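Local coordinates for putative thiosugar synthase (Amycolatopsis orientalis, PDB 4N6F) that catalyses the synthesis of a 2-thiosugar, with sulphur supplied by sulphur-carrier proteins co-opted from primary metabolism, at the interface of chains A and B. Numbering follows the deposited sequence. Chains: chain A/B, Putative thiosugar synthase.

Contact 1 and contact 2 lie about 22 Å apart, measured between the centres of their C-alpha atoms, on one two-fold symmetric interface. Both are built on helix 226-245 of each chain, the two copies running antiparallel. In contact 1 the end of the A helix meets the beginning of the B helix; in contact 2 the chains exchange roles, and Met229, Ser243 and Ser246 recur with their chains swapped. Contact 1 extends towards the middle of the helix pair, whereas contact 2 takes in the segment that follows the B helix. Together they pin both ends of a probable homodimer's central helix pair.

Contact 1: the interface of chains A and B. Residues chain A 239, 242-243, 246; chain B 200, 228-229, 232.
A:Ser243 and B:Met229 meet because each directs its side chain away from its own backbone N: OG of the serine is anti to it (chi1 169°), and so is CG of the methionine (chi1 -178°). The methionine then bends at its next two bonds, which curls its terminal methyl round against the hydroxyls of both A:Ser243 and A:Ser246. CE reaches OG of A:Ser246 at 3.3 Å; the unbranched, flexible chain of methionine suits such a bent path. A:Ser246 lies just past the end of helix 226-245, and its OG donates to O of A:Ser243 at 2.9 Å, reaching the carbonyl somewhat tilted from its plane. That bond fixes the rotation of the hydroxyl; the CB, placed by the backbone, rests 3.7 Å from CB of B:Leu228. On its other flank A:Ser243 presses its CB against CB of B:Ala200, a tight 3.5 Å approach that leaves little room for anything larger than alanine. The backbone N of B:Ala200, at the start of helix 200-208, points at OG of A:Ser243 nearly straight, but at 3.4 Å this is a weak hydrogen bond. Farther along, the two copies of helix 226-245 come together over alanines. The methyl of B:Ala232 fits between A:Ala239 and A:Ser243, with its CB 3.5 Å from O of A:Ala239, and in return CB of A:Ala239 touches O of B:Ala232. A:Leu242 flanks this point through its CB, 3.8 Å from CB of B:Ala232, adding apolar surface beside the crossing. Small residues here let the helix backbones approach closely, while the leucines flank the crossing and the methionine packs against the serines. The patch thus locks the end of one long helix onto the start of its mate, and probably helps to hold the two subunits together as a dimer.

Contact 2: the interface of chains A and B. Residues chain A 198-199, 223, 229; chain B 243, 246, 248-249, 252.
The thioether of A:Met229 lies across the end of the B helix, its methyl set into a corner formed by B:Ser243, B:Ser246 and B:Pro248. A chain bent at chi2 (59°) and again at chi3 (87°) brings CE round to this spot. The methyl sits over a face of the B:Pro248 ring, towards its CB, 3.7 Å from CE; the rigid ring gives the flexible methionine chain a flat apolar wall. Its other neighbours are hydroxyls: OG of B:Ser246 approaches CE closely, at 3.2 Å, and OG of B:Ser243 lies a little farther off. B:Ser246 suits the place because its small side chain both fits beside the methionine and bonds back to its own chain, OG donating to O of B:Ser243 in the last turn of the helix at 2.6 Å. With an alanine here, the carbonyl of B:Ser243 would probably lose this partner, and the methyl of A:Met229, with less to press against, is likely to turn more freely. A second group is arranged round the branched side chain of B:Val252, whose two methyls spread over A:Gly198 and A:Ser199, the loop residues just before helix 200-208. CG2 abuts O of A:Gly198 at 3.4 Å, while CG1 lies alongside the hydroxyl of A:Ser199, 3.6 Å from its OG. The glycine has no side chain of its own, which lets its backbone come close; SD of B:Met249 also reaches its CA, at 4.0 Å. A water joins the two chains in this region. It hydrogen-bonds to O of A:Gly198 at 2.8 Å and to the backbone N of B:Met249 at 2.9 Å, so main-chain groups that do not touch directly are linked through it. Apolar packing and this water bridge together fasten the segment after the B helix against chain A, which probably helps to fix that tail and to stabilise the dimer.

Contact 1: the interface of chains A and B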
ATOM      1  N   ALA A 239      -6.502  -1.040  -2.459  1.00 27.28           N
ATOM      2  CA  ALA A 239      -5.854   0.231  -2.810  1.00 26.75           C
ATOM      3  C   ALA A 239      -4.881   0.054  -3.958  1.00 26.20           C
ATOM      4  O   ALA A 239      -4.789   0.900  -4.834  1.00 27.00           O
ATOM      5  CB  ALA A 239      -5.112   0.815  -1.613  1.00 27.19           C
ATOM      6  N   LEU A 242      -6.824  -0.458  -7.285  1.00 28.75           N
ATOM      7  CA  LEU A 242      -7.369   0.808  -7.759  1.00 30.50           C
ATOM      8  C   LEU A 242      -6.294   1.728  -8.292  1.00 30.13           C
ATOM      9  O   LEU A 242      -6.510   2.412  -9.294  1.00 29.20           O
ATOM     10  CB  LEU A 242      -8.158   1.520  -6.663  1.00 33.52           C
ATOM     11  CG  LEU A 242      -9.453   0.818  -6.262  1.00 36.33           C
ATOM     12  CD1 LEU A 242     -10.138   1.591  -5.144  1.00 38.63           C
ATOM     13  CD2 LEU A 242     -10.371   0.670  -7.468  1.00 38.90           C
ATOM     14  N   SER A 243      -5.140   1.723  -7.629  1.00 28.30           N
ATOM     15  CA  SER A 243      -3.999   2.523  -8.034  1.00 28.05           C
ATOM     16  C   SER A 243      -3.451   2.024  -9.371  1.00 27.95           C
ATOM     17  O   SER A 243      -3.169   2.820 -10.267  1.00 28.85           O
ATOM     18  CB  SER A 243      -2.922   2.481  -6.934  1.00 28.03           C
ATOM     19  OG  SER A 243      -1.690   3.022  -7.357  1.00 26.75           O
ATOM     20  N   SER A 246      -5.810   3.054 -12.020  1.00 33.87           N
ATOM     21  CA  SER A 246      -5.869   4.507 -12.217  1.00 33.50           C
ATOM     22  C   SER A 246      -4.786   4.988 -13.167  1.00 33.96           C
ATOM     23  O   SER A 246      -4.785   6.162 -13.543  1.00 35.80           O
ATOM     24  CB  SER A 246      -5.728   5.254 -10.878  1.00 34.15           C
ATOM     25  OG  SER A 246      -4.358   5.456 -10.532  1.00 32.75           O
TER
ATOM     26  N   ALA B 200      -0.208   4.607  -4.733  1.00 31.59           N
ATOM     27  CA  ALA B 200      -0.757   4.182  -3.452  1.00 31.92           C
ATOM     28  C   ALA B 200       0.236   3.423  -2.575  1.00 32.28           C
ATOM     29  O   ALA B 200       0.194   3.554  -1.351  1.00 30.49           O
ATOM     30  CB  ALA B 200      -2.000   3.336  -3.670  1.00 33.49           C
ATOM     31  N   LEU B 228      -9.671   8.114  -9.119  1.00 35.21           N
ATOM     32  CA  LEU B 228      -9.394   6.740  -8.712  1.00 36.25           C
ATOM     33  C   LEU B 228      -8.099   6.678  -7.913  1.00 31.77           C
ATOM     34  O   LEU B 228      -8.018   5.946  -6.937  1.00 32.33           O
ATOM     35  CB  LEU B 228      -9.301   5.777  -9.916  1.00 38.95           C
ATOM     36  CG  LEU B 228     -10.577   5.141 -10.482  1.00 42.46           C
ATOM     37  CD1 LEU B 228     -10.187   4.053 -11.481  1.00 43.67           C
ATOM     38  CD2 LEU B 228     -11.469   4.554  -9.392  1.00 44.48           C
ATOM     39  N   MET B 229      -7.085   7.422  -8.337  1.00 30.40           N
ATOM     40  CA  MET B 229      -5.812   7.431  -7.613  1.00 31.72           C
ATOM     41  C   MET B 229      -5.987   8.063  -6.229  1.00 31.06           C
ATOM     42  O   MET B 229      -5.422   7.588  -5.253  1.00 30.27           O
ATOM     43  CB  MET B 229      -4.724   8.145  -8.404  1.00 30.84           C
ATOM     44  CG  MET B 229      -3.370   8.153  -7.716  1.00 32.07           C
ATOM     45  SD  MET B 229      -2.698   6.539  -7.239  1.00 30.93           S
ATOM     46  CE  MET B 229      -1.731   6.177  -8.698  1.00 31.10           C
ATOM     47  N   ALA B 232      -7.675   5.511  -4.127  1.00 27.14           N
ATOM     48  CA  ALA B 232      -6.649   4.507  -3.856  1.00 26.59           C
ATOM     49  C   ALA B 232      -5.683   4.972  -2.756  1.00 26.59           C
ATOM     50  O   ALA B 232      -5.278   4.205  -1.886  1.00 25.75           O
ATOM     51  CB  ALA B 232      -5.875   4.194  -5.133  1.00 25.11           C
TER

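Contact 2: the interface of chains A and B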
ATOM      1  N   GLY A 198       5.837  -9.346   3.792  1.00 27.61           N
ATOM      2  CA  GLY A 198       6.102  -8.945   5.168  1.00 28.59           C
ATOM      3  C   GLY A 198       5.034  -8.038   5.748  1.00 28.98           C
ATOM      4  O   GLY A 198       4.720  -8.134   6.938  1.00 30.85           O
ATOM      5  N   SER A 199       4.481  -7.149   4.926  1.00 28.53           N
ATOM      6  CA  SER A 199       3.487  -6.178   5.392  1.00 28.46           C
ATOM      7  C   SER A 199       2.600  -5.668   4.262  1.00 28.31           C
ATOM      8  O   SER A 199       2.806  -6.005   3.090  1.00 27.55           O
ATOM      9  CB  SER A 199       4.189  -4.994   6.058  1.00 28.84           C
ATOM     10  OG  SER A 199       4.863  -4.193   5.099  1.00 29.18           O
ATOM     11  N   ALA A 223       2.955 -11.293  12.962  1.00 37.73           N
ATOM     12  CA  ALA A 223       2.599  -9.937  13.384  1.00 38.30           C
ATOM     13  C   ALA A 223       2.102  -9.976  14.827  1.00 38.32           C
ATOM     14  O   ALA A 223       1.526 -10.967  15.246  1.00 37.01           O
ATOM     15  CB  ALA A 223       1.532  -9.341  12.473  1.00 36.77           C
ATOM     16  N   MET A 229      -3.260  -7.136  10.736  1.00 28.01           N
ATOM     17  CA  MET A 229      -2.423  -7.226   9.539  1.00 27.66           C
ATOM     18  C   MET A 229      -3.204  -7.846   8.384  1.00 26.54           C
ATOM     19  O   MET A 229      -3.092  -7.392   7.259  1.00 27.14           O
ATOM     20  CB  MET A 229      -1.139  -8.024   9.789  1.00 27.00           C
ATOM     21  CG  MET A 229      -0.228  -8.132   8.566  1.00 26.68           C
ATOM     22  SD  MET A 229       0.311  -6.540   7.924  1.00 28.34           S
ATOM     23  CE  MET A 229       1.767  -6.223   8.920  1.00 27.43           C
TER
ATOM     24  N   SER B 243      -1.459  -1.546   9.182  1.00 30.78           N
ATOM     25  CA  SER B 243      -0.268  -2.371   9.097  1.00 28.95           C
ATOM     26  C   SER B 243       0.713  -1.983  10.217  1.00 29.92           C
ATOM     27  O   SER B 243       1.185  -2.840  10.970  1.00 29.07           O
ATOM     28  CB  SER B 243       0.380  -2.175   7.725  1.00 27.67           C
ATOM     29  OG  SER B 243       1.444  -3.073   7.510  1.00 26.58           O
ATOM     30  N   SER B 246      -0.484  -3.021  13.600  1.00 35.23           N
ATOM     31  CA  SER B 246      -0.480  -4.479  13.774  1.00 33.27           C
ATOM     32  C   SER B 246       0.848  -5.051  14.295  1.00 32.63           C
ATOM     33  O   SER B 246       0.904  -6.209  14.722  1.00 32.28           O
ATOM     34  CB  SER B 246      -0.832  -5.173  12.449  1.00 33.81           C
ATOM     35  OG  SER B 246       0.294  -5.226  11.579  1.00 32.96           O
ATOM     36  N   PRO B 248       4.222  -5.323  12.530  1.00 34.60           N
ATOM     37  CA  PRO B 248       4.725  -6.256  11.520  1.00 34.79           C
ATOM     38  C   PRO B 248       5.952  -7.036  11.988  1.00 35.63           C
ATOM     39  O   PRO B 248       6.707  -6.559  12.841  1.00 34.80           O
ATOM     40  CB  PRO B 248       5.114  -5.348  10.343  1.00 33.61           C
ATOM     41  CG  PRO B 248       4.577  -4.000  10.651  1.00 33.82           C
ATOM     42  CD  PRO B 248       4.396  -3.917  12.127  1.00 34.02           C
ATOM     43  N   MET B 249       6.139  -8.225  11.421  1.00 36.37           N
ATOM     44  CA  MET B 249       7.328  -9.028  11.673  1.00 37.30           C
ATOM     45  C   MET B 249       8.577  -8.150  11.544  1.00 40.46           C
ATOM     46  O   MET B 249       8.664  -7.343  10.614  1.00 39.19           O
ATOM     47  CB  MET B 249       7.386 -10.222  10.710  1.00 37.14           C
ATOM     48  CG  MET B 249       7.489  -9.862   9.229  1.00 36.68           C
ATOM     49  SD  MET B 249       7.293 -11.292   8.151  1.00 36.07           S
ATOM     50  CE  MET B 249       8.821 -12.176   8.470  1.00 34.62           C
ATOM     51  N   VAL B 252      10.594  -6.497   8.439  1.00 61.94           N
ATOM     52  CA  VAL B 252       9.976  -5.434   7.646  1.00 65.84           C
ATOM     53  C   VAL B 252      10.617  -4.081   7.993  1.00 69.68           C
ATOM     54  O   VAL B 252      10.841  -3.254   7.107  1.00 70.00           O
ATOM     55  CB  VAL B 252       8.445  -5.380   7.863  1.00 63.46           C
ATOM     56  CG1 VAL B 252       7.836  -4.164   7.180  1.00 64.43           C
ATOM     57  CG2 VAL B 252       7.798  -6.653   7.340  1.00 61.14           C
TER
HETATM   58  O   HOH W   1       4.250  -9.123   9.464  1.00 26.16           O